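Local coordinates for protein VP5 (Halorubrum pleomorphic virus 2, PDB 6QGI) that probably drives fusion of the pleomorphic viral envelope with the membrane of its haloarchaeal host, at residues K115-S120 / G180-D185; D125-T130 / D141-L146; G210-Y215 / S219-N224. All blocks are in the same frame, centred on the assembly; numbering follows the deposited sequence.

Contact 1: residues K115-S120 / G180-D185; sequences KTWNES and GTVEVD
W117 and N118, consecutive residues of the long helix 91-133, take hold of both backbone polar atoms of G180. This contact is a worked example of a helix docked on an antiparallel sheet through polar side chains: G180 lies at a break in strand 176-186 of a four-stranded sheet, just before 181-185. The carboxamide oxygen OD1 of N118 accepts the G180 N-H at 2.8 Å, with the nearly straight N-H...O angle of 168°. In the other direction the indole NE1 of W117 donates to G180 O, also at 2.8 Å, but on a more bent path of 141°. That oxygen lies in the plane of the indole and at its edge, whereas the indole nitrogen stands well above the carbonyl plane of G180. The N118 amide is used twice, since its ND2 reaches S178 O two residues earlier in the strand and so fixes the rotation of the group. A chi1 of 176° sets CG opposite the backbone N and carries the W117 ring out from the helix to G180. The absence of a side chain at G180 goes with a close backbone approach, the CA atoms of N118 and G180 being 5.0 Å apart. Both partners are buried, and the W117 ring also packs edge-to-face with W228 of helix 225-253. Farther along the strand V182 turns its side chain to the helix; it and W117 cross at about a right angle, V182 CG2 coming obliquely to the ring, 3.8 Å from W117 CZ2.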
loop_
_atom_site.group_PDB
_atom_site.type_symbol
_atom_site.label_atom_id
_atom_site.label_comp_id
_atom_site.label_asym_id
_atom_site.label_seq_id
_atom_site.Cartn_x
_atom_site.Cartn_y
_atom_site.Cartn_z
ATOM N N LYS A 115 10.448 -10.960 -2.322
ATOM C CA LYS A 115 10.171 -11.660 -1.063
ATOM C C LYS A 115 8.665 -11.636 -0.769
ATOM O O LYS A 115 8.122 -12.612 -0.249
ATOM C CB LYS A 115 10.954 -11.041 0.099
ATOM C CG LYS A 115 12.365 -11.556 0.273
ATOM C CD LYS A 115 13.085 -10.836 1.405
ATOM C CE LYS A 115 14.584 -10.980 1.295
ATOM N NZ LYS A 115 15.031 -12.380 1.534
ATOM N N THR A 116 7.999 -10.518 -1.128
ATOM C CA THR A 116 6.554 -10.309 -0.984
ATOM C C THR A 116 5.814 -11.327 -1.858
ATOM O O THR A 116 4.819 -11.889 -1.399
ATOM C CB THR A 116 6.185 -8.859 -1.342
ATOM O OG1 THR A 116 6.984 -7.967 -0.570
ATOM C CG2 THR A 116 4.705 -8.541 -1.118
ATOM N N TRP A 117 6.321 -11.579 -3.093
ATOM C CA TRP A 117 5.778 -12.559 -4.040
ATOM C C TRP A 117 6.072 -13.976 -3.533
ATOM O O TRP A 117 5.191 -14.833 -3.595
ATOM C CB TRP A 117 6.351 -12.353 -5.467
ATOM C CG TRP A 117 5.906 -13.388 -6.472
ATOM C CD1 TRP A 117 6.563 -14.535 -6.807
ATOM C CD2 TRP A 117 4.717 -13.359 -7.280
ATOM N NE1 TRP A 117 5.855 -15.226 -7.766
ATOM C CE2 TRP A 117 4.715 -14.531 -8.069
ATOM C CE3 TRP A 117 3.643 -12.463 -7.404
ATOM C CZ2 TRP A 117 3.687 -14.825 -8.974
ATOM C CZ3 TRP A 117 2.627 -12.756 -8.305
ATOM C CH2 TRP A 117 2.660 -13.920 -9.083
ATOM N N ASN A 118 7.306 -14.218 -3.037
ATOM C CA ASN A 118 7.750 -15.510 -2.505
ATOM C C ASN A 118 6.901 -15.953 -1.314
ATOM O O ASN A 118 6.462 -17.105 -1.293
ATOM C CB ASN A 118 9.228 -15.465 -2.131
ATOM C CG ASN A 118 10.136 -15.465 -3.330
ATOM O OD1 ASN A 118 9.692 -15.600 -4.473
ATOM N ND2 ASN A 118 11.429 -15.291 -3.099
ATOM N N GLU A 119 6.598 -15.029 -0.376
ATOM C CA GLU A 119 5.753 -15.316 0.790
ATOM C C GLU A 119 4.331 -15.668 0.370
ATOM O O GLU A 119 3.695 -16.490 1.028
ATOM C CB GLU A 119 5.735 -14.140 1.782
ATOM C CG GLU A 119 5.584 -14.581 3.232
ATOM C CD GLU A 119 6.610 -15.568 3.764
ATOM O OE1 GLU A 119 7.793 -15.483 3.364
ATOM O OE2 GLU A 119 6.229 -16.428 4.590
ATOM N N SER A 120 3.850 -15.079 -0.735
ATOM C CA SER A 120 2.521 -15.354 -1.277
ATOM C C SER A 120 2.461 -16.763 -1.897
ATOM O O SER A 120 1.495 -17.484 -1.653
ATOM C CB SER A 120 2.140 -14.307 -2.319
ATOM O OG SER A 120 2.402 -12.971 -1.928
ATOM N N GLY A 180 9.608 -17.694 -6.265
ATOM C CA GLY A 180 8.511 -18.650 -6.293
ATOM C C GLY A 180 7.664 -18.526 -7.540
ATOM O O GLY A 180 7.502 -17.420 -8.066
ATOM N N THR A 181 7.144 -19.667 -8.043
ATOM C CA THR A 181 6.316 -19.652 -9.250
ATOM C C THR A 181 4.939 -20.249 -9.022
ATOM O O THR A 181 4.787 -21.217 -8.274
ATOM C CB THR A 181 6.980 -20.374 -10.437
ATOM O OG1 THR A 181 7.141 -21.764 -10.146
ATOM C CG2 THR A 181 8.282 -19.738 -10.870
ATOM N N VAL A 182 3.944 -19.668 -9.704
ATOM C CA VAL A 182 2.567 -20.147 -9.743
ATOM C C VAL A 182 2.500 -21.012 -11.008
ATOM O O VAL A 182 2.694 -20.508 -12.113
ATOM C CB VAL A 182 1.518 -19.003 -9.704
ATOM C CG1 VAL A 182 0.099 -19.559 -9.700
ATOM C CG2 VAL A 182 1.739 -18.097 -8.497
ATOM N N GLU A 183 2.317 -22.323 -10.826
ATOM C CA GLU A 183 2.305 -23.332 -11.886
ATOM C C GLU A 183 0.895 -23.727 -12.315
ATOM O O GLU A 183 0.040 -23.987 -11.469
ATOM C CB GLU A 183 3.062 -24.577 -11.393
ATOM C CG GLU A 183 3.305 -25.670 -12.420
ATOM C CD GLU A 183 4.116 -26.853 -11.921
ATOM O OE1 GLU A 183 4.003 -27.938 -12.534
ATOM O OE2 GLU A 183 4.870 -26.700 -10.931
ATOM N N VAL A 184 0.679 -23.804 -13.641
ATOM C CA VAL A 184 -0.561 -24.264 -14.271
ATOM C C VAL A 184 -0.199 -25.528 -15.033
ATOM O O VAL A 184 0.482 -25.436 -16.055
ATOM C CB VAL A 184 -1.242 -23.203 -15.185
ATOM C CG1 VAL A 184 -2.536 -23.747 -15.794
ATOM C CG2 VAL A 184 -1.511 -21.909 -14.434
ATOM N N ASP A 185 -0.598 -26.704 -14.512
ATOM C CA ASP A 185 -0.317 -27.997 -15.143
ATOM C C ASP A 185 -1.170 -28.164 -16.400
ATOM O O ASP A 185 -2.390 -27.980 -16.352
ATOM C CB ASP A 185 -0.560 -29.154 -14.159
ATOM C CG ASP A 185 -0.029 -30.503 -14.609
ATOM O OD1 ASP A 185 -0.701 -31.165 -15.430
ATOM O OD2 ASP A 185 1.044 -30.912 -14.118
#

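Contact 2: residues D125-T130 / D141-L146; sequences DSILST and DVFLML
I127 and L128, neighbours on helix 91-133, receive the ring of F143 from the irregular segment 141-146 that follows the helix in the chain. The example is of one aromatic residue packing a loop against the helix it has just left, and all three residues are buried.

The interactions across the contact are apolar. The far end of the F143 ring does the touching. Its CZ lies 4.0 Å from the CG2 methyl branch of I127, which comes in at the ring edge close to the ring plane. Its CE2 lies 3.5 Å from CD2 of L128, a methyl that approaches obliquely, and the two side chains run at about a right angle to each other. I127 presents this branch because its CG2 is the one anti to the backbone N, while CG1 points back beside that nitrogen. The same core continues outside the pair: I127 also meets V44 and T47 of helix 37-60, while F143 rests on L156 and L128 on A158 of strand 155-159.

The polar bonds inside the two segments lie along the helix. S129 OG donates to D125 O at 2.9 Å from a position tilted 34° out of the carbonyl plane. T130 OG1 reaches S126 O at 2.7 Å, almost in line with the carbonyl at 161°, and T130 N donates to the same oxygen at 3.2 Å. The T130 hydroxyl has a second partner outside the helix, P31 O.

Between the segments, then, the join probably relies on shape and on exclusion of water. Backbone bonds of V142 with Q214 and L144 with T212 hold the loop beside strand 212-215, so the apolar fit probably settles the ring of F143 more than the place of its backbone.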
loop_
_atom_site.group_PDB
_atom_site.type_symbol
_atom_site.label_atom_id
_atom_site.label_comp_id
_atom_site.label_asym_id
_atom_site.label_seq_id
_atom_site.Cartn_x
_atom_site.Cartn_y
_atom_site.Cartn_z
ATOM N N ASP A 125 1.331 -22.590 -1.478
ATOM C CA ASP A 125 1.791 -23.977 -1.461
ATOM C C ASP A 125 1.249 -24.713 -0.234
ATOM O O ASP A 125 0.769 -25.842 -0.374
ATOM C CB ASP A 125 3.323 -24.055 -1.515
ATOM C CG ASP A 125 3.868 -25.472 -1.648
ATOM O OD1 ASP A 125 3.370 -26.226 -2.524
ATOM O OD2 ASP A 125 4.797 -25.824 -0.885
ATOM N N SER A 126 1.274 -24.055 0.947
ATOM C CA SER A 126 0.750 -24.626 2.188
ATOM C C SER A 126 -0.791 -24.637 2.188
ATOM O O SER A 126 -1.370 -25.473 2.877
ATOM C CB SER A 126 1.307 -23.917 3.418
ATOM O OG SER A 126 1.114 -22.514 3.377
ATOM N N ILE A 127 -1.453 -23.764 1.383
ATOM C CA ILE A 127 -2.915 -23.787 1.212
ATOM C C ILE A 127 -3.253 -25.057 0.423
ATOM O O ILE A 127 -4.047 -25.874 0.892
ATOM C CB ILE A 127 -3.491 -22.508 0.526
ATOM C CG1 ILE A 127 -3.506 -21.299 1.479
ATOM C CG2 ILE A 127 -4.891 -22.763 -0.056
ATOM C CD1 ILE A 127 -3.407 -19.923 0.768
ATOM N N LEU A 128 -2.596 -25.238 -0.751
ATOM C CA LEU A 128 -2.774 -26.384 -1.650
ATOM C C LEU A 128 -2.437 -27.712 -0.947
ATOM O O LEU A 128 -2.988 -28.740 -1.328
ATOM C CB LEU A 128 -1.942 -26.229 -2.942
ATOM C CG LEU A 128 -2.182 -24.978 -3.804
ATOM C CD1 LEU A 128 -1.055 -24.774 -4.785
ATOM C CD2 LEU A 128 -3.492 -25.038 -4.540
ATOM N N SER A 129 -1.560 -27.687 0.084
ATOM C CA SER A 129 -1.223 -28.866 0.884
ATOM C C SER A 129 -2.411 -29.208 1.776
ATOM O O SER A 129 -2.913 -30.330 1.724
ATOM C CB SER A 129 0.031 -28.625 1.722
ATOM O OG SER A 129 1.185 -28.453 0.917
ATOM N N THR A 130 -2.898 -28.209 2.539
ATOM C CA THR A 130 -4.045 -28.299 3.449
ATOM C C THR A 130 -5.331 -28.691 2.690
ATOM O O THR A 130 -6.149 -29.438 3.231
ATOM C CB THR A 130 -4.228 -26.962 4.197
ATOM O OG1 THR A 130 -2.993 -26.570 4.784
ATOM C CG2 THR A 130 -5.254 -27.045 5.288
ATOM N N ASP A 141 -12.935 -27.016 -5.155
ATOM C CA ASP A 141 -13.966 -26.579 -4.205
ATOM C C ASP A 141 -13.635 -25.202 -3.609
ATOM O O ASP A 141 -14.529 -24.548 -3.056
ATOM C CB ASP A 141 -14.147 -27.614 -3.081
ATOM C CG ASP A 141 -14.572 -28.988 -3.569
ATOM O OD1 ASP A 141 -15.665 -29.094 -4.169
ATOM O OD2 ASP A 141 -13.815 -29.958 -3.346
ATOM N N VAL A 142 -12.361 -24.765 -3.720
ATOM C CA VAL A 142 -11.914 -23.473 -3.189
ATOM C C VAL A 142 -11.383 -22.559 -4.322
ATOM O O VAL A 142 -11.467 -21.337 -4.191
ATOM C CB VAL A 142 -10.899 -23.600 -2.015
ATOM C CG1 VAL A 142 -11.560 -24.205 -0.782
ATOM C CG2 VAL A 142 -9.661 -24.407 -2.400
ATOM N N PHE A 143 -10.866 -23.149 -5.428
ATOM C CA PHE A 143 -10.330 -22.422 -6.587
ATOM C C PHE A 143 -11.205 -22.592 -7.827
ATOM O O PHE A 143 -11.806 -23.650 -8.002
ATOM C CB PHE A 143 -8.894 -22.870 -6.911
ATOM C CG PHE A 143 -7.889 -22.573 -5.829
ATOM C CD1 PHE A 143 -7.369 -21.294 -5.671
ATOM C CD2 PHE A 143 -7.443 -23.577 -4.980
ATOM C CE1 PHE A 143 -6.431 -21.023 -4.671
ATOM C CE2 PHE A 143 -6.526 -23.300 -3.962
ATOM C CZ PHE A 143 -6.023 -22.028 -3.817
ATOM N N LEU A 144 -11.261 -21.554 -8.699
ATOM C CA LEU A 144 -12.041 -21.571 -9.946
ATOM C C LEU A 144 -11.550 -22.694 -10.873
ATOM O O LEU A 144 -12.366 -23.432 -11.422
ATOM C CB LEU A 144 -11.972 -20.206 -10.654
ATOM C CG LEU A 144 -12.826 -20.031 -11.915
ATOM C CD1 LEU A 144 -14.299 -19.900 -11.584
ATOM C CD2 LEU A 144 -12.373 -18.837 -12.712
ATOM N N MET A 145 -10.210 -22.830 -11.009
ATOM C CA MET A 145 -9.499 -23.861 -11.780
ATOM C C MET A 145 -9.840 -23.795 -13.264
ATOM O O MET A 145 -9.807 -24.815 -13.954
ATOM C CB MET A 145 -9.775 -25.277 -11.221
ATOM C CG MET A 145 -9.436 -25.434 -9.749
ATOM S SD MET A 145 -7.666 -25.440 -9.430
ATOM C CE MET A 145 -7.284 -27.152 -9.798
ATOM N N LEU A 146 -10.139 -22.587 -13.754
ATOM C CA LEU A 146 -10.468 -22.357 -15.156
ATOM C C LEU A 146 -9.374 -21.581 -15.858
ATOM O O LEU A 146 -8.613 -20.855 -15.215
ATOM C CB LEU A 146 -11.801 -21.593 -15.305
ATOM C CG LEU A 146 -13.098 -22.306 -14.951
ATOM C CD1 LEU A 146 -14.277 -21.401 -15.209
ATOM C CD2 LEU A 146 -13.269 -23.595 -15.734
#

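Contact 3: residues G210-Y215 / S219-N224; sequences GPTVQY and SLVYLN
V213 and Y222 meet obliquely, CG2 of the valine lying 4.0 Å from CE1 of the tyrosine ring, on one side of the beta hairpin made by strands 212-215 and 218-221. Within its own segment, L223 CG lies over one face of the Y222 ring, offset toward the rim. CB of L223 lies 3.9 Å from CD of P211, so proline, tyrosine and leucine form one apolar cluster where the chain leaves strand 218-221. Y222 and L223 extend this cluster to L124 of helix 91-133. V213 and L220 face the same way from the hairpin, whereas T212 and V221 lean obliquely together on the other face, CG2 of V221 being 3.4 Å from T212 OG1. That hydroxyl has its polar partner in ND2 of N208.

Beneath these side chains, V213 and L220 are a hydrogen-bonded antiparallel pair, each N to the other's O at 2.8 Å. S219 OG also lies 3.1 Å from V213 O, but 63° out of the carbonyl plane, a poorly directed and less certain bond. A weak bond from Y222 N to P211 O follows at the far end.

The reciprocal V213 and L220 bonds therefore hold the strands together near the turn, while the opposite end, with its weak bond, probably depends more on apolar packing.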
loop_
_atom_site.group_PDB
_atom_site.type_symbol
_atom_site.label_atom_id
_atom_site.label_comp_id
_atom_site.label_asym_id
_atom_site.label_seq_id
_atom_site.Cartn_x
_atom_site.Cartn_y
_atom_site.Cartn_z
ATOM N N GLY A 210 -4.134 -14.817 -12.121
ATOM C CA GLY A 210 -3.749 -15.429 -10.860
ATOM C C GLY A 210 -4.857 -16.322 -10.350
ATOM O O GLY A 210 -5.969 -16.285 -10.897
ATOM N N PRO A 211 -4.591 -17.159 -9.317
ATOM C CA PRO A 211 -5.654 -18.043 -8.804
ATOM C C PRO A 211 -6.886 -17.277 -8.335
ATOM O O PRO A 211 -6.776 -16.186 -7.777
ATOM C CB PRO A 211 -4.996 -18.773 -7.628
ATOM C CG PRO A 211 -3.538 -18.579 -7.792
ATOM C CD PRO A 211 -3.328 -17.327 -8.567
ATOM N N THR A 212 -8.061 -17.845 -8.593
ATOM C CA THR A 212 -9.329 -17.257 -8.183
ATOM C C THR A 212 -9.835 -18.069 -6.998
ATOM O O THR A 212 -10.176 -19.243 -7.149
ATOM C CB THR A 212 -10.292 -17.185 -9.372
ATOM O OG1 THR A 212 -9.756 -16.283 -10.333
ATOM C CG2 THR A 212 -11.683 -16.735 -8.983
ATOM N N VAL A 213 -9.824 -17.456 -5.810
ATOM C CA VAL A 213 -10.294 -18.107 -4.587
ATOM C C VAL A 213 -11.765 -17.760 -4.404
ATOM O O VAL A 213 -12.128 -16.588 -4.409
ATOM C CB VAL A 213 -9.447 -17.754 -3.341
ATOM C CG1 VAL A 213 -9.984 -18.454 -2.100
ATOM C CG2 VAL A 213 -7.990 -18.127 -3.558
ATOM N N GLN A 214 -12.602 -18.781 -4.258
ATOM C CA GLN A 214 -14.035 -18.602 -4.083
ATOM C C GLN A 214 -14.529 -19.213 -2.770
ATOM O O GLN A 214 -14.012 -20.239 -2.330
ATOM C CB GLN A 214 -14.802 -19.196 -5.282
ATOM C CG GLN A 214 -14.573 -20.695 -5.534
ATOM C CD GLN A 214 -15.366 -21.218 -6.704
ATOM O OE1 GLN A 214 -15.669 -20.497 -7.664
ATOM N NE2 GLN A 214 -15.700 -22.502 -6.658
ATOM N N TYR A 215 -15.532 -18.562 -2.155
ATOM C CA TYR A 215 -16.233 -18.993 -0.942
ATOM C C TYR A 215 -17.567 -18.251 -0.803
ATOM O O TYR A 215 -17.608 -17.018 -0.851
ATOM C CB TYR A 215 -15.379 -18.823 0.336
ATOM C CG TYR A 215 -16.140 -19.045 1.631
ATOM C CD1 TYR A 215 -16.496 -20.326 2.044
ATOM C CD2 TYR A 215 -16.506 -17.975 2.443
ATOM C CE1 TYR A 215 -17.221 -20.534 3.217
ATOM C CE2 TYR A 215 -17.223 -18.171 3.623
ATOM C CZ TYR A 215 -17.580 -19.453 4.006
ATOM O OH TYR A 215 -18.291 -19.647 5.166
ATOM N N SER A 219 -15.820 -14.284 -4.511
ATOM C CA SER A 219 -14.568 -14.760 -5.065
ATOM C C SER A 219 -13.564 -13.622 -5.209
ATOM O O SER A 219 -13.954 -12.451 -5.181
ATOM C CB SER A 219 -14.839 -15.407 -6.421
ATOM O OG SER A 219 -13.646 -15.872 -7.026
ATOM N N LEU A 220 -12.272 -13.955 -5.359
ATOM C CA LEU A 220 -11.246 -12.937 -5.543
ATOM C C LEU A 220 -10.040 -13.477 -6.296
ATOM O O LEU A 220 -9.696 -14.651 -6.170
ATOM C CB LEU A 220 -10.801 -12.295 -4.207
ATOM C CG LEU A 220 -10.151 -13.183 -3.145
ATOM C CD1 LEU A 220 -8.650 -13.311 -3.365
ATOM C CD2 LEU A 220 -10.376 -12.611 -1.794
ATOM N N VAL A 221 -9.385 -12.591 -7.054
ATOM C CA VAL A 221 -8.157 -12.887 -7.787
ATOM C C VAL A 221 -7.010 -12.240 -7.024
ATOM O O VAL A 221 -7.127 -11.106 -6.554
ATOM C CB VAL A 221 -8.196 -12.442 -9.273
ATOM C CG1 VAL A 221 -7.001 -12.989 -10.047
ATOM C CG2 VAL A 221 -9.486 -12.885 -9.932
ATOM N N TYR A 222 -5.920 -12.984 -6.876
ATOM C CA TYR A 222 -4.699 -12.550 -6.205
ATOM C C TYR A 222 -3.553 -13.337 -6.830
ATOM O O TYR A 222 -3.822 -14.275 -7.581
ATOM C CB TYR A 222 -4.820 -12.726 -4.672
ATOM C CG TYR A 222 -4.301 -14.023 -4.091
ATOM C CD1 TYR A 222 -4.886 -15.243 -4.417
ATOM C CD2 TYR A 222 -3.290 -14.023 -3.132
ATOM C CE1 TYR A 222 -4.432 -16.437 -3.859
ATOM C CE2 TYR A 222 -2.850 -15.204 -2.545
ATOM C CZ TYR A 222 -3.413 -16.412 -2.922
ATOM O OH TYR A 222 -2.952 -17.582 -2.372
ATOM N N LEU A 223 -2.294 -12.951 -6.566
ATOM C CA LEU A 223 -1.106 -13.583 -7.154
ATOM C C LEU A 223 -1.183 -13.542 -8.700
ATOM O O LEU A 223 -0.776 -14.494 -9.377
ATOM C CB LEU A 223 -0.911 -15.030 -6.639
ATOM C CG LEU A 223 -0.498 -15.174 -5.188
ATOM C CD1 LEU A 223 -0.454 -16.621 -4.774
ATOM C CD2 LEU A 223 0.836 -14.580 -4.964
ATOM N N ASN A 224 -1.740 -12.435 -9.238
ATOM C CA ASN A 224 -1.899 -12.201 -10.668
ATOM C C ASN A 224 -0.615 -11.579 -11.193
ATOM O O ASN A 224 -0.373 -10.395 -10.962
ATOM C CB ASN A 224 -3.133 -11.312 -10.937
ATOM C CG ASN A 224 -3.501 -11.092 -12.398
ATOM O OD1 ASN A 224 -2.892 -11.625 -13.331
ATOM N ND2 ASN A 224 -4.528 -10.288 -12.626
#

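All three contacts lie in one region on the same side of the chain's centre, contacts 1 and 2 buried and contact 3 partly so. Contacts 1 and 2 lie on the same helix, 91-133, with centres about 13 Å apart and nearest atoms about 5 Å apart, so they do not touch. Contact 3 touches both. Toward contact 1, CH2 of W117 lies 3.5 Å from L223 O. Toward contact 2 the link is tighter, with centres about 10 Å apart: the loop 141-146 runs beside the hairpin, probably bonded through V142 O to Q214 N (2.8 Å) and L144 N to T212 O (3.0 Å), while F143 CE1 packs 3.5 Å from V213 CG2. The N-linked glycan at N396 is attached outside all six segments.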